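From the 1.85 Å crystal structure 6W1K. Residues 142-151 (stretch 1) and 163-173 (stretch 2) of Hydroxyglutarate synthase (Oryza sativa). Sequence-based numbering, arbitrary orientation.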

ATOM      1  N   LYS A 142     -16.990 -12.184 -15.020  1.00 29.32           N
ATOM      2  CA  LYS A 142     -17.493 -13.444 -14.477  1.00 29.17           C
ATOM      3  C   LYS A 142     -17.298 -13.490 -12.963  1.00 28.01           C
ATOM      4  O   LYS A 142     -18.204 -13.877 -12.212  1.00 27.30           O
ATOM      5  N   TYR A 143     -16.095 -13.147 -12.501  1.00 26.09           N
ATOM      6  CA  TYR A 143     -15.852 -13.203 -11.064  1.00 25.67           C
ATOM      7  C   TYR A 143     -16.643 -12.135 -10.330  1.00 26.66           C
ATOM      8  O   TYR A 143     -17.223 -12.414  -9.266  1.00 27.39           O
ATOM      9  N   ILE A 144     -16.720 -10.928 -10.895  1.00 25.63           N
ATOM     10  CA  ILE A 144     -17.520  -9.873 -10.273  1.00 27.85           C
ATOM     11  C   ILE A 144     -18.970 -10.342 -10.099  1.00 27.53           C
ATOM     12  O   ILE A 144     -19.600 -10.089  -9.069  1.00 26.29           O
ATOM     13  N   ARG A 145     -19.525 -11.028 -11.108  1.00 30.06           N
ATOM     14  CA  ARG A 145     -20.887 -11.546 -10.970  1.00 36.11           C
ATOM     15  C   ARG A 145     -20.991 -12.549  -9.816  1.00 29.96           C
ATOM     16  O   ARG A 145     -21.963 -12.520  -9.055  1.00 31.03           O
ATOM     17  N   THR A 146     -19.970 -13.393  -9.622  1.00 26.78           N
ATOM     18  CA  THR A 146     -20.035 -14.380  -8.551  1.00 25.18           C
ATOM     19  C   THR A 146     -20.000 -13.750  -7.162  1.00 24.78           C
ATOM     20  O   THR A 146     -20.375 -14.418  -6.183  1.00 24.92           O
ATOM     21  N   SER A 147     -19.556 -12.500  -7.065  1.00 24.64           N
ATOM     22  CA  SER A 147     -19.334 -11.775  -5.807  1.00 25.54           C
ATOM     23  C   SER A 147     -20.571 -11.067  -5.306  1.00 25.59           C
ATOM     24  O   SER A 147     -20.616 -10.679  -4.137  1.00 25.32           O
ATOM     25  N   GLY A 148     -21.573 -10.889  -6.157  1.00 25.40           N
ATOM     26  CA  GLY A 148     -22.783 -10.188  -5.734  1.00 25.98           C
ATOM     27  C   GLY A 148     -22.475  -8.796  -5.199  1.00 26.68           C
ATOM     28  O   GLY A 148     -21.767  -7.996  -5.818  1.00 27.37           O
ATOM     29  N   LYS A 149     -22.989  -8.518  -4.005  1.00 27.06           N
ATOM     30  CA  LYS A 149     -22.759  -7.240  -3.346  1.00 27.56           C
ATOM     31  C   LYS A 149     -21.565  -7.276  -2.404  1.00 26.05           C
ATOM     32  O   LYS A 149     -21.476  -6.449  -1.482  1.00 24.93           O
ATOM     33  N   GLY A 150     -20.611  -8.178  -2.648  1.00 26.25           N
ATOM     34  CA  GLY A 150     -19.382  -8.189  -1.868  1.00 26.63           C
ATOM     35  C   GLY A 150     -18.650  -6.858  -1.864  1.00 26.35           C
ATOM     36  O   GLY A 150     -17.957  -6.528  -0.892  1.00 27.13           O
ATOM     37  N   ASN A 151     -18.807  -6.065  -2.928  1.00 25.73           N
ATOM     38  CA  ASN A 151     -18.141  -4.775  -2.999  1.00 25.62           C
ATOM     39  C   ASN A 151     -18.625  -3.829  -1.906  1.00 26.06           C
ATOM     40  O   ASN A 151     -17.922  -2.876  -1.575  1.00 28.60           O
ATOM     41  N   LEU A 163     -11.553 -13.606  -0.348  1.00 25.66           N
ATOM     42  CA  LEU A 163     -12.021 -13.092  -1.637  1.00 25.30           C
ATOM     43  C   LEU A 163     -13.560 -13.064  -1.623  1.00 24.47           C
ATOM     44  O   LEU A 163     -14.190 -13.943  -1.032  1.00 25.47           O
ATOM     45  N   THR A 164     -14.163 -12.043  -2.239  1.00 23.03           N
ATOM     46  CA  THR A 164     -15.625 -11.968  -2.300  1.00 24.03           C
ATOM     47  C   THR A 164     -16.200 -12.717  -3.506  1.00 24.07           C
ATOM     48  O   THR A 164     -17.338 -13.197  -3.457  1.00 25.19           O
ATOM     49  N   TRP A 165     -15.419 -12.839  -4.561  1.00 24.62           N
ATOM     50  CA  TRP A 165     -15.752 -13.689  -5.695  1.00 23.85           C
ATOM     51  C   TRP A 165     -15.336 -15.140  -5.468  1.00 24.55           C
ATOM     52  O   TRP A 165     -14.579 -15.470  -4.555  1.00 23.89           O
ATOM     53  N   GLU A 166     -15.815 -16.018  -6.342  1.00 25.77           N
ATOM     54  CA  GLU A 166     -15.464 -17.419  -6.198  1.00 30.04           C
ATOM     55  C   GLU A 166     -13.970 -17.597  -6.432  1.00 28.27           C
ATOM     56  O   GLU A 166     -13.328 -16.786  -7.093  1.00 27.08           O
ATOM     57  N   LYS A 167     -13.430 -18.684  -5.892  1.00 30.12           N
ATOM     58  CA  LYS A 167     -12.016 -18.992  -6.075  1.00 35.24           C
ATOM     59  C   LYS A 167     -11.733 -19.113  -7.566  1.00 32.80           C
ATOM     60  O   LYS A 167     -12.501 -19.757  -8.278  1.00 30.24           O
ATOM     61  N   PRO A 168     -10.660 -18.519  -8.066  1.00 34.71           N
ATOM     62  CA  PRO A 168     -10.409 -18.546  -9.518  1.00 34.39           C
ATOM     63  C   PRO A 168      -9.900 -19.890  -9.998  1.00 33.89           C
ATOM     64  O   PRO A 168      -9.309 -20.666  -9.239  1.00 30.76           O
ATOM     65  N   ILE A 169     -10.175 -20.184 -11.290  1.00 35.37           N
ATOM     66  CA  ILE A 169      -9.558 -21.318 -11.965  1.00 40.74           C
ATOM     67  C   ILE A 169      -8.248 -20.836 -12.565  1.00 33.83           C
ATOM     68  O   ILE A 169      -8.100 -19.671 -12.950  1.00 30.77           O
ATOM     69  N   TYR A 170      -7.297 -21.762 -12.666  1.00 32.24           N
ATOM     70  CA  TYR A 170      -5.942 -21.395 -13.060  1.00 32.91           C
ATOM     71  C   TYR A 170      -5.924 -20.795 -14.462  1.00 32.05           C
ATOM     72  O   TYR A 170      -5.196 -19.834 -14.721  1.00 32.02           O
ATOM     73  N   SER A 171      -6.699 -21.372 -15.385  1.00 33.57           N
ATOM     74  CA  SER A 171      -6.720 -20.877 -16.755  1.00 37.13           C
ATOM     75  C   SER A 171      -7.050 -19.389 -16.788  1.00 34.86           C
ATOM     76  O   SER A 171      -6.487 -18.635 -17.587  1.00 34.52           O
ATOM     77  N   ASP A 172      -7.951 -18.944 -15.924  1.00 32.72           N
ATOM     78  CA  ASP A 172      -8.310 -17.530 -15.940  1.00 31.78           C
ATOM     79  C   ASP A 172      -7.163 -16.675 -15.410  1.00 30.86           C
ATOM     80  O   ASP A 172      -6.892 -15.585 -15.932  1.00 30.75           O
ATOM     81  N   PHE A 173      -6.524 -17.133 -14.331  1.00 29.96           N
ATOM     82  CA  PHE A 173      -5.332 -16.471 -13.810  1.00 29.75           C
ATOM     83  C   PHE A 173      -4.259 -16.383 -14.891  1.00 30.78           C
ATOM     84  O   PHE A 173      -3.628 -15.339 -15.067  1.00 31.35           O
TER

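What anchors the center of this contact? Tyr 143 does, with the largest area covered by the other stretch. Its CA-to-CB bond points toward stretch 2, and chi1 near -72° (m) carries the ring along Glu 166 and Pro 168, with Tyr 143 CZ 3.9 Å from Pro 168 CB. The phenol oxygen thereby reaches the start of the second helix, where it accepts a hydrogen bond from the N-cap residue (Ile 169 N to Tyr 143 OH, 3.0 Å) and donates one to Asp 172 (Tyr 143 OH to Asp 172 OD2, 2.8 Å).

How does Lys 142 join in when its CA-to-CB bond points sideways? Its t, t, p, t chain bends at chi3, and its amine forms a salt bridge, Lys 142 NZ to Asp 172 OD2, at 2.6 Å. Asp 172, rotamer m, points toward stretch 1, so a single carboxylate oxygen serves both the amine and the phenol.

Why does Thr 146 adopt the p rotamer? At 76°, its hydroxyl donates back to its own helix (Thr 146 OG1 to Tyr 143 O, 2.8 Å) and remains free to accept from the facing backbone (Glu 166 N to Thr 146 OG1, 2.8 Å, nearly straight at 168°). One oxygen thus ties the helix to the loop.

What holds Thr 164 and Trp 165 in place? Ser 147 (t) and Thr 164 (p) bring their hydroxyls together in a hydrogen bond, Ser 147 OG to Thr 164 OG1, 2.7 Å. Water 1 bridges the backbones nearby, donating to Ser 147 O (2.7 Å) and Thr 164 O (2.8 Å). Trp 165 sets its CB 3.9 Å from Tyr 143 CB, while its p rotamer leads the indole end away; Ile 144 CD1 still lies 4.2 Å from Trp 165 CZ3.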

ATOM      1  CB  LYS A 142     -16.791 -14.640 -15.136  1.00 32.89           C
ATOM      2  CG  LYS A 142     -17.121 -15.994 -14.475  1.00 38.71           C
ATOM      3  CD  LYS A 142     -16.492 -17.184 -15.207  1.00 44.06           C
ATOM      4  CE  LYS A 142     -14.975 -17.187 -15.063  1.00 44.34           C
ATOM      5  NZ  LYS A 142     -14.367 -18.501 -15.512  1.00 43.98           N
ATOM      6  CB  TYR A 143     -14.367 -13.088 -10.792  1.00 25.60           C
ATOM      7  CG  TYR A 143     -13.676 -14.346 -11.195  1.00 27.31           C
ATOM      8  CD1 TYR A 143     -13.752 -15.480 -10.409  1.00 28.51           C
ATOM      9  CD2 TYR A 143     -13.023 -14.441 -12.386  1.00 27.70           C
ATOM     10  CE1 TYR A 143     -13.149 -16.650 -10.771  1.00 30.40           C
ATOM     11  CE2 TYR A 143     -12.403 -15.582 -12.739  1.00 29.69           C
ATOM     12  CZ  TYR A 143     -12.470 -16.707 -11.937  1.00 31.43           C
ATOM     13  OH  TYR A 143     -11.887 -17.904 -12.295  1.00 33.13           O
ATOM     14  CB  ILE A 144     -17.450  -8.576 -11.101  1.00 30.12           C
ATOM     15  CG1 ILE A 144     -16.072  -7.892 -11.038  1.00 33.61           C
ATOM     16  CG2 ILE A 144     -18.528  -7.598 -10.659  1.00 29.07           C
ATOM     17  CD1 ILE A 144     -15.536  -7.711  -9.715  1.00 35.16           C
ATOM     18  CB  ARG A 145     -21.372 -12.172 -12.277  1.00 49.39           C
ATOM     19  CG  ARG A 145     -21.709 -11.119 -13.355  1.00 64.22           C
ATOM     20  CD  ARG A 145     -22.766 -10.068 -12.885  1.00 81.46           C
ATOM     21  NE  ARG A 145     -22.188  -8.739 -12.613  1.00 86.29           N
ATOM     22  CZ  ARG A 145     -22.516  -7.963 -11.576  1.00 83.03           C
ATOM     23  NH1 ARG A 145     -23.435  -8.364 -10.693  1.00 83.20           N
ATOM     24  NH2 ARG A 145     -21.926  -6.777 -11.418  1.00 81.83           N
ATOM     25  CB  THR A 146     -18.904 -15.432  -8.633  1.00 25.63           C
ATOM     26  OG1 THR A 146     -17.644 -14.915  -8.189  1.00 25.33           O
ATOM     27  CG2 THR A 146     -18.747 -15.994 -10.041  1.00 27.03           C
ATOM     28  CB  SER A 147     -18.205 -10.757  -6.018  1.00 27.16           C
ATOM     29  OG  SER A 147     -17.815 -10.125  -4.805  1.00 29.47           O
ATOM     30  CB  LYS A 149     -24.039  -6.815  -2.624  1.00 30.81           C
ATOM     31  CG  LYS A 149     -25.130  -6.416  -3.628  1.00 38.03           C
ATOM     32  CD  LYS A 149     -26.282  -5.691  -2.944  1.00 47.35           C
ATOM     33  CE  LYS A 149     -27.413  -5.349  -3.919  1.00 58.09           C
ATOM     34  NZ  LYS A 149     -26.998  -4.258  -4.854  1.00 68.25           N
ATOM     35  CB  ASN A 151     -18.412  -4.098  -4.329  1.00 25.31           C
ATOM     36  CG  ASN A 151     -19.904  -4.002  -4.625  1.00 26.58           C
ATOM     37  OD1 ASN A 151     -20.601  -5.017  -4.692  1.00 26.95           O
ATOM     38  ND2 ASN A 151     -20.409  -2.787  -4.737  1.00 26.63           N
ATOM     39  CB  LEU A 163     -11.525 -13.997  -2.787  1.00 25.43           C
ATOM     40  CG  LEU A 163     -10.002 -14.198  -2.864  1.00 26.53           C
ATOM     41  CD1 LEU A 163      -9.605 -15.214  -3.947  1.00 27.16           C
ATOM     42  CD2 LEU A 163      -9.318 -12.867  -3.099  1.00 26.58           C
ATOM     43  CB  THR A 164     -16.088 -10.509  -2.344  1.00 25.15           C
ATOM     44  OG1 THR A 164     -15.518  -9.850  -3.484  1.00 24.93           O
ATOM     45  CG2 THR A 164     -15.683  -9.791  -1.056  1.00 27.54           C
ATOM     46  CB  TRP A 165     -15.096 -13.161  -6.947  1.00 23.60           C
ATOM     47  CG  TRP A 165     -13.681 -12.717  -6.814  1.00 22.16           C
ATOM     48  CD1 TRP A 165     -12.571 -13.499  -6.796  1.00 22.56           C
ATOM     49  CD2 TRP A 165     -13.230 -11.361  -6.677  1.00 22.63           C
ATOM     50  NE1 TRP A 165     -11.443 -12.702  -6.695  1.00 21.58           N
ATOM     51  CE2 TRP A 165     -11.831 -11.390  -6.593  1.00 22.09           C
ATOM     52  CE3 TRP A 165     -13.877 -10.130  -6.641  1.00 22.91           C
ATOM     53  CZ2 TRP A 165     -11.063 -10.217  -6.475  1.00 22.75           C
ATOM     54  CZ3 TRP A 165     -13.105  -8.957  -6.508  1.00 23.69           C
ATOM     55  CH2 TRP A 165     -11.734  -9.016  -6.435  1.00 23.23           C
ATOM     56  CB  GLU A 166     -16.252 -18.293  -7.174  1.00 39.17           C
ATOM     57  CG  GLU A 166     -15.901 -18.077  -8.647  1.00 51.45           C
ATOM     58  CD  GLU A 166     -16.710 -19.005  -9.569  1.00 65.08           C
ATOM     59  OE1 GLU A 166     -17.628 -19.691  -9.064  1.00 62.28           O
ATOM     60  OE2 GLU A 166     -16.438 -19.040 -10.794  1.00 65.03           O
ATOM     61  CB  LYS A 167     -11.662 -20.309  -5.388  1.00 42.49           C
ATOM     62  CG  LYS A 167     -10.228 -20.420  -4.903  1.00 50.57           C
ATOM     63  CD  LYS A 167      -9.992 -21.721  -4.105  1.00 57.85           C
ATOM     64  CE  LYS A 167      -9.201 -21.444  -2.808  1.00 64.17           C
ATOM     65  NZ  LYS A 167      -8.130 -22.478  -2.510  1.00 67.84           N
ATOM     66  CB  PRO A 168      -9.332 -17.478  -9.714  1.00 35.80           C
ATOM     67  CG  PRO A 168      -9.090 -16.871  -8.381  1.00 37.28           C
ATOM     68  CD  PRO A 168      -9.691 -17.697  -7.326  1.00 36.48           C
ATOM     69  CB  ILE A 169     -10.468 -21.954 -13.040  1.00 53.44           C
ATOM     70  CG1 ILE A 169     -10.702 -20.964 -14.175  1.00 50.77           C
ATOM     71  CG2 ILE A 169     -11.797 -22.368 -12.413  1.00 69.47           C
ATOM     72  CD1 ILE A 169     -11.635 -21.450 -15.226  1.00 49.82           C
ATOM     73  CB  TYR A 170      -5.023 -22.632 -12.998  1.00 33.53           C
ATOM     74  CG  TYR A 170      -3.568 -22.286 -13.299  1.00 36.22           C
ATOM     75  CD1 TYR A 170      -2.961 -21.241 -12.646  1.00 38.45           C
ATOM     76  CD2 TYR A 170      -2.816 -22.994 -14.240  1.00 39.11           C
ATOM     77  CE1 TYR A 170      -1.638 -20.880 -12.920  1.00 40.74           C
ATOM     78  CE2 TYR A 170      -1.483 -22.647 -14.505  1.00 41.61           C
ATOM     79  CZ  TYR A 170      -0.906 -21.583 -13.847  1.00 45.36           C
ATOM     80  OH  TYR A 170       0.408 -21.231 -14.102  1.00 50.77           O
ATOM     81  CB  SER A 171      -7.738 -21.648 -17.587  1.00 43.73           C
ATOM     82  OG  SER A 171      -9.032 -21.562 -17.023  1.00 49.87           O
ATOM     83  CB  ASP A 172      -9.571 -17.289 -15.119  1.00 32.11           C
ATOM     84  CG  ASP A 172     -10.861 -17.785 -15.806  1.00 32.32           C
ATOM     85  OD1 ASP A 172     -10.853 -18.014 -17.033  1.00 34.33           O
ATOM     86  OD2 ASP A 172     -11.893 -17.910 -15.093  1.00 32.14           O
ATOM     87  CB  PHE A 173      -4.836 -17.245 -12.588  1.00 29.20           C
ATOM     88  CG  PHE A 173      -3.582 -16.686 -11.955  1.00 29.43           C
ATOM     89  CD1 PHE A 173      -2.360 -17.253 -12.205  1.00 29.93           C
ATOM     90  CD2 PHE A 173      -3.651 -15.624 -11.078  1.00 28.38           C
ATOM     91  CE1 PHE A 173      -1.202 -16.747 -11.595  1.00 29.90           C
ATOM     92  CE2 PHE A 173      -2.518 -15.137 -10.461  1.00 28.55           C
ATOM     93  CZ  PHE A 173      -1.292 -15.687 -10.729  1.00 29.06           C
TER
HETATM   94  O   HOH W   1     -19.229 -11.692  -1.994  1.00 25.52           O